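Local structure of Abbfa_003403 (Acinetobacter baumannii, 4ZXH) at residues 43-48 / 387-392; 47-52 / 135-140; 167-172 / 380-385. The protein is a four-domain nonribosomal peptide synthetase whose condensation, adenylation, carrier and thioesterase domains probably assemble and release a peptide product. All coordinates share one frame; numbering follows the deposited sequence.

Interaction 1 (43-48 / 387-392). With K (potassium ion), chain D.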
loop_
_atom_site.group_PDB
_atom_site.type_symbol
_atom_site.label_atom_id
_atom_site.label_comp_id
_atom_site.label_asym_id
_atom_site.label_seq_id
_atom_site.Cartn_x
_atom_site.Cartn_y
_atom_site.Cartn_z
ATOM N N VAL A 43 7.814 -18.894 -27.059
ATOM C CA VAL A 43 8.453 -18.746 -28.353
ATOM C C VAL A 43 7.417 -19.159 -29.412
ATOM O O VAL A 43 6.753 -20.196 -29.256
ATOM C CB VAL A 43 9.751 -19.596 -28.451
ATOM C CG1 VAL A 43 9.500 -21.034 -28.063
ATOM C CG2 VAL A 43 10.314 -19.548 -29.837
ATOM N N ALA A 44 7.261 -18.349 -30.466
ATOM C CA ALA A 44 6.226 -18.598 -31.483
ATOM C C ALA A 44 6.735 -18.478 -32.923
ATOM O O ALA A 44 7.672 -17.717 -33.220
ATOM C CB ALA A 44 5.057 -17.644 -31.284
ATOM N N PHE A 45 6.093 -19.206 -33.834
ATOM C CA PHE A 45 6.579 -19.242 -35.203
ATOM C C PHE A 45 5.465 -19.259 -36.214
ATOM O O PHE A 45 4.392 -19.812 -35.983
ATOM C CB PHE A 45 7.482 -20.460 -35.437
ATOM C CG PHE A 45 8.729 -20.473 -34.593
ATOM C CD1 PHE A 45 9.778 -19.603 -34.862
ATOM C CD2 PHE A 45 8.860 -21.361 -33.540
ATOM C CE1 PHE A 45 10.936 -19.608 -34.094
ATOM C CE2 PHE A 45 10.019 -21.378 -32.767
ATOM C CZ PHE A 45 11.061 -20.500 -33.052
ATOM N N ASP A 46 5.732 -18.609 -37.336
ATOM C CA ASP A 46 4.941 -18.783 -38.528
ATOM C C ASP A 46 5.439 -20.097 -39.121
ATOM O O ASP A 46 6.646 -20.274 -39.264
ATOM C CB ASP A 46 5.137 -17.595 -39.471
ATOM C CG ASP A 46 4.141 -17.572 -40.600
ATOM O OD1 ASP A 46 3.885 -18.643 -41.183
ATOM O OD2 ASP A 46 3.584 -16.486 -40.875
ATOM N N VAL A 47 4.542 -21.040 -39.406
ATOM C CA VAL A 47 4.979 -22.321 -39.957
ATOM C C VAL A 47 4.258 -22.652 -41.255
ATOM O O VAL A 47 3.051 -22.851 -41.250
ATOM C CB VAL A 47 4.765 -23.485 -38.973
ATOM C CG1 VAL A 47 5.320 -24.780 -39.571
ATOM C CG2 VAL A 47 5.443 -23.195 -37.652
ATOM N N LYS A 48 5.002 -22.699 -42.360
ATOM C CA LYS A 48 4.448 -23.095 -43.655
ATOM C C LYS A 48 4.954 -24.490 -43.985
ATOM O O LYS A 48 6.151 -24.761 -43.859
ATOM C CB LYS A 48 4.835 -22.100 -44.753
ATOM C CG LYS A 48 4.113 -20.774 -44.679
ATOM C CD LYS A 48 4.587 -19.806 -45.745
ATOM C CE LYS A 48 3.938 -18.429 -45.616
ATOM N NZ LYS A 48 4.153 -17.804 -44.271
ATOM N N LEU A 387 9.137 -28.120 -44.093
ATOM C CA LEU A 387 8.497 -26.906 -43.588
ATOM C C LEU A 387 9.389 -25.683 -43.569
ATOM O O LEU A 387 10.572 -25.747 -43.888
ATOM C CB LEU A 387 7.945 -27.126 -42.175
ATOM C CG LEU A 387 8.799 -27.780 -41.084
ATOM C CD1 LEU A 387 9.964 -26.964 -40.742
ATOM C CD2 LEU A 387 7.944 -27.870 -39.831
ATOM N N THR A 388 8.805 -24.570 -43.142
ATOM C CA THR A 388 9.499 -23.291 -43.128
ATOM C C THR A 388 9.081 -22.496 -41.906
ATOM O O THR A 388 7.879 -22.337 -41.669
ATOM C CB THR A 388 9.195 -22.479 -44.411
ATOM O OG1 THR A 388 9.683 -23.196 -45.560
ATOM C CG2 THR A 388 9.820 -21.102 -44.340
ATOM N N LEU A 389 10.055 -22.010 -41.131
ATOM C CA LEU A 389 9.767 -21.189 -39.938
ATOM C C LEU A 389 9.966 -19.708 -40.223
ATOM O O LEU A 389 10.968 -19.325 -40.820
ATOM C CB LEU A 389 10.653 -21.571 -38.742
ATOM C CG LEU A 389 10.584 -22.914 -38.009
ATOM C CD1 LEU A 389 11.348 -22.792 -36.718
ATOM C CD2 LEU A 389 9.168 -23.351 -37.727
ATOM N N GLY A 390 9.025 -18.877 -39.787
ATOM C CA GLY A 390 9.143 -17.436 -39.929
ATOM C C GLY A 390 8.880 -16.785 -38.588
ATOM O O GLY A 390 8.491 -17.476 -37.647
ATOM N N SER A 391 9.101 -15.475 -38.486
ATOM C CA SER A 391 8.871 -14.756 -37.231
ATOM C C SER A 391 7.406 -14.706 -36.892
ATOM O O SER A 391 6.578 -14.731 -37.785
ATOM C CB SER A 391 9.406 -13.323 -37.297
ATOM O OG SER A 391 10.816 -13.297 -37.354
ATOM N N PHE A 392 7.095 -14.654 -35.595
ATOM C CA PHE A 392 5.765 -14.258 -35.131
ATOM C C PHE A 392 5.883 -13.635 -33.726
ATOM O O PHE A 392 5.861 -14.339 -32.720
ATOM C CB PHE A 392 4.800 -15.444 -35.136
ATOM C CG PHE A 392 3.364 -15.055 -34.887
ATOM C CD1 PHE A 392 2.525 -14.751 -35.939
ATOM C CD2 PHE A 392 2.856 -14.986 -33.591
ATOM C CE1 PHE A 392 1.218 -14.396 -35.714
ATOM C CE2 PHE A 392 1.551 -14.622 -33.351
ATOM C CZ PHE A 392 0.728 -14.320 -34.404
HETATM K K K D . 11.476 -12.220 -34.692
#
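Strands 43-48 and 387-391 run antiparallel with a marked twist, their directions 134° apart, and the ladder of bonds fixes the register by pairing Asp46 with Gly390 and Lys48 with Thr388. The Gly390 N to Asp46 O bond, at 2.8 Å, lies in the carbonyl plane on a lone pair. Its return bond, Asp46 N to Gly390 O at 3.0 Å, has its donor 51° above the plane of the acceptor carbonyl, so the two bonds of this pair differ in geometry. Further along, Lys48 N reaches Thr388 O at 3.0 Å, while the bond back from Thr388 N to Lys48 O is weak. Strand 387-391 comes from the later half of the condensation domain and adds itself to the sheet of the earlier half, a crossover of the kind known from condensation domains. The apolar face is carried by Leu389, whose two methyls divide the work. CD1 stands over the centre of the Phe45 ring, 4.0 Å from its centroid and 9° off the ring normal, a CH-pi contact. CD2 runs alongside Val47 and meets its CG2 at 3.7 Å, and the other branch, Val47 CG1, crosses obliquely to Leu387 CD2. On the polar face, Asp46 extends with CG anti to its backbone N and takes a weak salt bridge from Lys48 NZ on the same strand; His138 binds the same carboxylate weakly. Past the last bonded pair, Phe392 CD2 approaches Ala44 CB at 4.2 Å, the ring then leading off to Thr108 and Val111 of helix 104-115. Ser391 turns from the partner strand, and its OG lies 2.9 Å from the potassium ion, which the carbonyl oxygens of Glu371, Leu372, Leu374 and Ile376 also bind.

Interaction 2 (47-52 / 135-140). With PX4 (1,2-dimyristoyl-sn-glycero-3-phosphocholine), chain C.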
loop_
_atom_site.group_PDB
_atom_site.type_symbol
_atom_site.label_atom_id
_atom_site.label_comp_id
_atom_site.label_asym_id
_atom_site.label_seq_id
_atom_site.Cartn_x
_atom_site.Cartn_y
_atom_site.Cartn_z
ATOM N N VAL A 47 4.542 -21.040 -39.406
ATOM C CA VAL A 47 4.979 -22.321 -39.957
ATOM C C VAL A 47 4.258 -22.652 -41.255
ATOM O O VAL A 47 3.051 -22.851 -41.250
ATOM C CB VAL A 47 4.765 -23.485 -38.973
ATOM C CG1 VAL A 47 5.320 -24.780 -39.571
ATOM C CG2 VAL A 47 5.443 -23.195 -37.652
ATOM N N LYS A 48 5.002 -22.699 -42.360
ATOM C CA LYS A 48 4.448 -23.095 -43.655
ATOM C C LYS A 48 4.954 -24.490 -43.985
ATOM O O LYS A 48 6.151 -24.761 -43.859
ATOM C CB LYS A 48 4.835 -22.100 -44.753
ATOM C CG LYS A 48 4.113 -20.774 -44.679
ATOM C CD LYS A 48 4.587 -19.806 -45.745
ATOM C CE LYS A 48 3.938 -18.429 -45.616
ATOM N NZ LYS A 48 4.153 -17.804 -44.271
ATOM N N VAL A 49 4.054 -25.381 -44.390
ATOM C CA VAL A 49 4.419 -26.784 -44.541
ATOM C C VAL A 49 4.242 -27.282 -45.962
ATOM O O VAL A 49 3.567 -26.655 -46.784
ATOM C CB VAL A 49 3.603 -27.702 -43.581
ATOM C CG1 VAL A 49 3.813 -27.292 -42.113
ATOM C CG2 VAL A 49 2.131 -27.682 -43.921
ATOM N N ASN A 50 4.903 -28.401 -46.242
ATOM C CA ASN A 50 4.715 -29.175 -47.466
ATOM C C ASN A 50 4.010 -30.483 -47.085
ATOM O O ASN A 50 3.996 -30.847 -45.906
ATOM C CB ASN A 50 6.059 -29.451 -48.148
ATOM C CG ASN A 50 6.716 -28.190 -48.702
ATOM O OD1 ASN A 50 6.032 -27.271 -49.156
ATOM N ND2 ASN A 50 8.055 -28.162 -48.701
ATOM N N GLN A 51 3.437 -31.197 -48.051
ATOM C CA GLN A 51 2.679 -32.404 -47.712
ATOM C C GLN A 51 3.556 -33.545 -47.178
ATOM O O GLN A 51 3.047 -34.477 -46.541
ATOM C CB GLN A 51 1.873 -32.898 -48.919
ATOM C CG GLN A 51 0.482 -33.458 -48.544
ATOM C CD GLN A 51 -0.435 -32.421 -47.867
ATOM O OE1 GLN A 51 -1.021 -32.676 -46.808
ATOM N NE2 GLN A 51 -0.570 -31.255 -48.494
ATOM N N SER A 52 4.868 -33.462 -47.413
ATOM C CA SER A 52 5.776 -34.544 -47.033
ATOM C C SER A 52 6.052 -34.582 -45.520
ATOM O O SER A 52 6.723 -35.498 -45.024
ATOM C CB SER A 52 7.097 -34.441 -47.817
ATOM O OG SER A 52 7.778 -33.205 -47.619
ATOM N N GLY A 135 -4.402 -20.581 -43.191
ATOM C CA GLY A 135 -4.654 -20.770 -44.610
ATOM C C GLY A 135 -4.188 -22.166 -44.949
ATOM O O GLY A 135 -3.761 -22.890 -44.048
ATOM N N GLN A 136 -4.245 -22.570 -46.215
ATOM C CA GLN A 136 -3.868 -23.944 -46.488
ATOM C C GLN A 136 -2.371 -24.137 -46.259
ATOM O O GLN A 136 -1.538 -23.417 -46.813
ATOM C CB GLN A 136 -4.248 -24.388 -47.893
ATOM C CG GLN A 136 -4.149 -25.907 -48.009
ATOM C CD GLN A 136 -4.378 -26.429 -49.414
ATOM O OE1 GLN A 136 -4.489 -25.659 -50.374
ATOM N NE2 GLN A 136 -4.437 -27.755 -49.544
ATOM N N ASN A 137 -2.070 -25.101 -45.393
ATOM C CA ASN A 137 -0.718 -25.498 -45.035
ATOM C C ASN A 137 0.053 -24.388 -44.335
ATOM O O ASN A 137 1.277 -24.408 -44.268
ATOM C CB ASN A 137 0.032 -25.972 -46.273
ATOM C CG ASN A 137 -0.500 -27.287 -46.795
ATOM O OD1 ASN A 137 -1.040 -28.096 -46.035
ATOM N ND2 ASN A 137 -0.363 -27.506 -48.099
ATOM N N HIS A 138 -0.683 -23.440 -43.775
ATOM C CA HIS A 138 -0.078 -22.275 -43.143
ATOM C C HIS A 138 -0.561 -22.117 -41.688
ATOM O O HIS A 138 -1.761 -21.977 -41.442
ATOM C CB HIS A 138 -0.404 -21.043 -43.973
ATOM C CG HIS A 138 0.220 -19.793 -43.464
ATOM N ND1 HIS A 138 -0.085 -18.554 -43.978
ATOM C CD2 HIS A 138 1.133 -19.588 -42.488
ATOM C CE1 HIS A 138 0.614 -17.632 -43.334
ATOM N NE2 HIS A 138 1.355 -18.233 -42.425
ATOM N N TYR A 139 0.372 -22.144 -40.738
ATOM C CA TYR A 139 0.032 -22.221 -39.319
ATOM C C TYR A 139 0.818 -21.218 -38.488
ATOM O O TYR A 139 1.899 -20.789 -38.886
ATOM C CB TYR A 139 0.289 -23.631 -38.768
ATOM C CG TYR A 139 -0.485 -24.716 -39.468
ATOM C CD1 TYR A 139 -1.788 -24.998 -39.110
ATOM C CD2 TYR A 139 0.083 -25.459 -40.501
ATOM C CE1 TYR A 139 -2.511 -25.981 -39.751
ATOM C CE2 TYR A 139 -0.635 -26.451 -41.159
ATOM C CZ TYR A 139 -1.936 -26.710 -40.776
ATOM O OH TYR A 139 -2.685 -27.689 -41.403
ATOM N N VAL A 140 0.263 -20.838 -37.338
ATOM C CA VAL A 140 1.051 -20.207 -36.285
ATOM C C VAL A 140 1.103 -21.169 -35.099
ATOM O O VAL A 140 0.094 -21.762 -34.715
ATOM C CB VAL A 140 0.470 -18.852 -35.856
ATOM C CG1 VAL A 140 1.245 -18.280 -34.682
ATOM C CG2 VAL A 140 0.482 -17.886 -37.035
HETATM O O1 PX4 C . -4.763 -32.171 -38.138
HETATM O O2 PX4 C . -4.688 -30.397 -40.047
HETATM P P1 PX4 C . -4.025 -31.522 -39.289
HETATM O O3 PX4 C . -3.530 -32.638 -40.348
HETATM C C1 PX4 C . -4.215 -33.864 -40.610
HETATM C C2 PX4 C . -3.587 -34.512 -41.848
HETATM N N1 PX4 C . -4.055 -35.896 -42.085
HETATM C C3 PX4 C . -5.488 -36.028 -41.767
HETATM C C4 PX4 C . -3.843 -36.238 -43.502
HETATM C C5 PX4 C . -3.276 -36.834 -41.263
HETATM O O4 PX4 C . -2.584 -31.007 -38.765
HETATM C C6 PX4 C . -2.106 -29.666 -38.912
HETATM C C7 PX4 C . -1.162 -29.365 -37.753
HETATM C C8 PX4 C . -1.699 -30.182 -36.581
HETATM O O5 PX4 C . -0.895 -29.987 -35.421
HETATM C C9 PX4 C . -0.678 -31.059 -34.457
HETATM O O6 PX4 C . -1.044 -32.194 -34.708
HETATM C C10 PX4 C . 0.015 -30.756 -33.153
HETATM C C11 PX4 C . 1.457 -31.240 -33.175
HETATM C C12 PX4 C . 2.389 -30.070 -32.900
HETATM C C13 PX4 C . 3.567 -30.547 -32.061
HETATM C C14 PX4 C . 4.879 -30.222 -32.756
HETATM C C15 PX4 C . 5.981 -31.049 -32.119
HETATM C C16 PX4 C . 7.064 -30.139 -31.578
HETATM C C17 PX4 C . 8.033 -30.923 -30.715
HETATM C C18 PX4 C . 7.565 -30.929 -29.260
HETATM C C19 PX4 C . 8.387 -29.991 -28.393
HETATM C C20 PX4 C . 7.602 -29.619 -27.139
HETATM C C21 PX4 C . 8.454 -28.767 -26.197
HETATM C C22 PX4 C . 7.622 -27.821 -25.346
HETATM O O7 PX4 C . 0.185 -29.760 -38.061
HETATM C C23 PX4 C . 1.180 -28.730 -37.734
HETATM O O8 PX4 C . 0.803 -27.573 -37.733
HETATM C C24 PX4 C . 2.626 -29.096 -37.387
HETATM C C25 PX4 C . 3.568 -27.916 -37.097
HETATM C C26 PX4 C . 4.947 -28.362 -36.577
HETATM C C27 PX4 C . 5.866 -27.188 -36.184
HETATM C C28 PX4 C . 7.262 -27.608 -35.713
HETATM C C29 PX4 C . 8.168 -26.427 -35.321
HETATM C C30 PX4 C . 9.585 -26.856 -34.909
HETATM C C31 PX4 C . 10.290 -25.966 -33.856
HETATM C C32 PX4 C . 9.775 -26.270 -32.440
HETATM C C33 PX4 C . 10.684 -25.859 -31.273
HETATM C C34 PX4 C . 9.900 -25.751 -29.961
HETATM C C35 PX4 C . 10.679 -26.066 -28.680
HETATM C C36 PX4 C . 10.704 -24.885 -27.723
#
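The backbone is held most closely where Val47 and Tyr139 face each other as a hydrogen-bonded antiparallel pair. Val47 N gives a nearly straight bond (173°) to Tyr139 O at 2.7 Å, and Tyr139 N answers to Val47 O at 2.8 Å. The next rung is Val49 N to Asn137 O, 2.9 Å, with the donor almost along the C=O axis. On this buried face the Tyr139 ring meets Val49 CG2 at its edge, CE2 lying 4.1 Å away, while the ester carbonyl oxygen O8 of the bound phospholipid sits 3.5 Å above one ring face, offset toward the rim. Tyr139 thus forms part of the wall of the lipid pocket. Asn137 belongs to the type II turn Gly135-His138, which links strands 127-135 and 138-146 as a beta hairpin; its positive phi (64°) suits the third position of that turn, and the tightest side-chain packing is its CB across Val49 CG2 at 3.6 Å. The face of Lys48 and His138 is looser, with Lys48 exposed. There Lys48 runs alongside His138, and CE stands over the imidazole centre, 4.1 Å from the centroid. Beyond the end of the strand, the poorly ordered Gln51 merely brings its amide near that of Asn137, the two planes 51° apart.

Interaction 3 (167-172 / 380-385)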
loop_
_atom_site.group_PDB
_atom_site.type_symbol
_atom_site.label_atom_id
_atom_site.label_comp_id
_atom_site.label_asym_id
_atom_site.label_seq_id
_atom_site.Cartn_x
_atom_site.Cartn_y
_atom_site.Cartn_z
ATOM N N GLY A 167 14.481 -31.452 -39.432
ATOM C CA GLY A 167 15.250 -31.204 -40.638
ATOM C C GLY A 167 15.572 -29.752 -40.972
ATOM O O GLY A 167 15.840 -29.434 -42.131
ATOM N N LEU A 168 15.573 -28.876 -39.970
ATOM C CA LEU A 168 15.827 -27.447 -40.185
ATOM C C LEU A 168 17.291 -27.017 -39.994
ATOM O O LEU A 168 17.740 -26.054 -40.604
ATOM C CB LEU A 168 14.930 -26.620 -39.266
ATOM C CG LEU A 168 13.454 -26.746 -39.610
ATOM C CD1 LEU A 168 12.607 -26.131 -38.535
ATOM C CD2 LEU A 168 13.206 -26.067 -40.932
ATOM N N VAL A 169 18.030 -27.719 -39.145
ATOM C CA VAL A 169 19.451 -27.429 -38.964
ATOM C C VAL A 169 20.182 -28.746 -39.068
ATOM O O VAL A 169 19.573 -29.808 -38.891
ATOM C CB VAL A 169 19.771 -26.744 -37.594
ATOM C CG1 VAL A 169 19.123 -25.381 -37.513
ATOM C CG2 VAL A 169 19.336 -27.614 -36.439
ATOM N N ALA A 170 21.479 -28.696 -39.345
ATOM C CA ALA A 170 22.194 -29.933 -39.651
ATOM C C ALA A 170 22.642 -30.663 -38.395
ATOM O O ALA A 170 22.588 -31.886 -38.341
ATOM C CB ALA A 170 23.379 -29.652 -40.553
ATOM N N GLU A 171 23.082 -29.932 -37.376
ATOM C CA GLU A 171 23.476 -30.614 -36.147
ATOM C C GLU A 171 23.151 -29.836 -34.873
ATOM O O GLU A 171 22.992 -28.611 -34.883
ATOM C CB GLU A 171 24.966 -30.954 -36.192
ATOM C CG GLU A 171 25.865 -29.798 -36.578
ATOM C CD GLU A 171 27.325 -30.212 -36.698
ATOM O OE1 GLU A 171 27.605 -31.438 -36.798
ATOM O OE2 GLU A 171 28.191 -29.308 -36.689
ATOM N N SER A 172 23.047 -30.599 -33.787
ATOM C CA SER A 172 22.671 -30.125 -32.459
ATOM C C SER A 172 23.447 -30.894 -31.398
ATOM O O SER A 172 23.633 -32.107 -31.518
ATOM C CB SER A 172 21.162 -30.299 -32.243
ATOM O OG SER A 172 20.817 -30.367 -30.865
ATOM N N ALA A 380 13.296 -12.951 -42.466
ATOM C CA ALA A 380 14.158 -14.140 -42.413
ATOM C C ALA A 380 13.407 -15.398 -42.021
ATOM O O ALA A 380 12.472 -15.357 -41.216
ATOM C CB ALA A 380 15.311 -13.933 -41.455
ATOM N N THR A 381 13.856 -16.512 -42.595
ATOM C CA THR A 381 13.225 -17.814 -42.465
ATOM C C THR A 381 14.249 -18.929 -42.316
ATOM O O THR A 381 15.436 -18.777 -42.624
ATOM C CB THR A 381 12.349 -18.161 -43.685
ATOM O OG1 THR A 381 13.148 -18.107 -44.877
ATOM C CG2 THR A 381 11.159 -17.212 -43.807
ATOM N N LEU A 382 13.756 -20.068 -41.865
ATOM C CA LEU A 382 14.551 -21.269 -41.730
ATOM C C LEU A 382 13.844 -22.346 -42.545
ATOM O O LEU A 382 12.773 -22.801 -42.178
ATOM C CB LEU A 382 14.671 -21.642 -40.261
ATOM C CG LEU A 382 15.695 -22.651 -39.785
ATOM C CD1 LEU A 382 17.058 -22.211 -40.206
ATOM C CD2 LEU A 382 15.604 -22.712 -38.282
ATOM N N VAL A 383 14.420 -22.717 -43.678
ATOM C CA VAL A 383 13.732 -23.567 -44.628
ATOM C C VAL A 383 14.262 -24.987 -44.601
ATOM O O VAL A 383 15.460 -25.233 -44.780
ATOM C CB VAL A 383 13.851 -23.006 -46.057
ATOM C CG1 VAL A 383 13.143 -23.919 -47.051
ATOM C CG2 VAL A 383 13.292 -21.593 -46.102
ATOM N N GLY A 384 13.357 -25.925 -44.370
ATOM C CA GLY A 384 13.706 -27.327 -44.362
ATOM C C GLY A 384 12.989 -27.997 -45.503
ATOM O O GLY A 384 12.230 -27.366 -46.231
ATOM N N GLN A 385 13.248 -29.281 -45.678
ATOM C CA GLN A 385 12.574 -30.048 -46.708
ATOM C C GLN A 385 11.054 -30.023 -46.500
ATOM O O GLN A 385 10.296 -29.818 -47.447
ATOM C CB GLN A 385 13.110 -31.475 -46.706
ATOM C CG GLN A 385 12.293 -32.466 -47.466
ATOM C CD GLN A 385 12.991 -33.810 -47.608
ATOM O OE1 GLN A 385 13.967 -34.117 -46.905
ATOM N NE2 GLN A 385 12.498 -34.615 -48.534
#
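Leu382 O is well held at the centre of this contact: one hydrogen bond is found to it, from Leu389 N, on the adjoining strand 387-391 and not on segment 167-172. What segment 167-172 brings to the same oxygen is apolar, with Leu168 CD2 at 3.5 Å from Leu382 O. The sheet bond ties Leu382 to strand 387-391, and the loop meets it by van der Waals contact alone. Leu168 has the largest share of that contact, with Leu382 close behind. Its CG is anti to its own carbonyl carbon (chi1 -66°), which carries Leu168 CD2 to the strand backbone, 3.4 Å from Gly384 N. Gly384 has no side chain, and Leu168 CD2 lies close against its backbone where the two chains come nearest, CA to CA 4.7 Å. Leu382 returns the contact from the other direction: its CG, anti to the backbone N (chi1 -166°), lies 4.1 Å from Leu168 CB. Val169 adds a marginal touch, CG1 to Leu382 CD2 at 4.5 Å. At the other margin Gly167 O meets Gly384 CA at 3.7 Å. Gly167, with a positive phi of 85°, is the first residue to leave helical backbone angles after helix 152-165, and its two bonds back into the last turn form a Schellman motif that turns the chain toward the strand. Leu168 thus comes just after the capped end of the helix and also packs on Leu387 and Leu389 of strand 387-391, while Leu382 is further flanked by Glu368 and Phe369, so that the contact sets the C-terminal end of helix 152-165 against strand 382-383, an edge strand of the sheet.

Overall arrangement
Followed from the N terminus, the chain leaves strand 40-49 and first returns at 135-140, where interaction 2 closes a loop of 82 intervening residues. Interaction 3 opens later, at 167-172 beyond helix 152-165, and closes at 380-385, so these two lie in series. Interaction 1 closes last, at 387-392: it starts from the same strand as interaction 2, sharing Val47 and Lys48, and its span takes in interaction 3. Across the sheet the order is 138-146, 40-49, 387-391, 382-383, making strand 40-49 the strand shared by interactions 1 and 2. Asn50 ND2 also bonds to Gln385 O, joining interactions 2 and 3 directly.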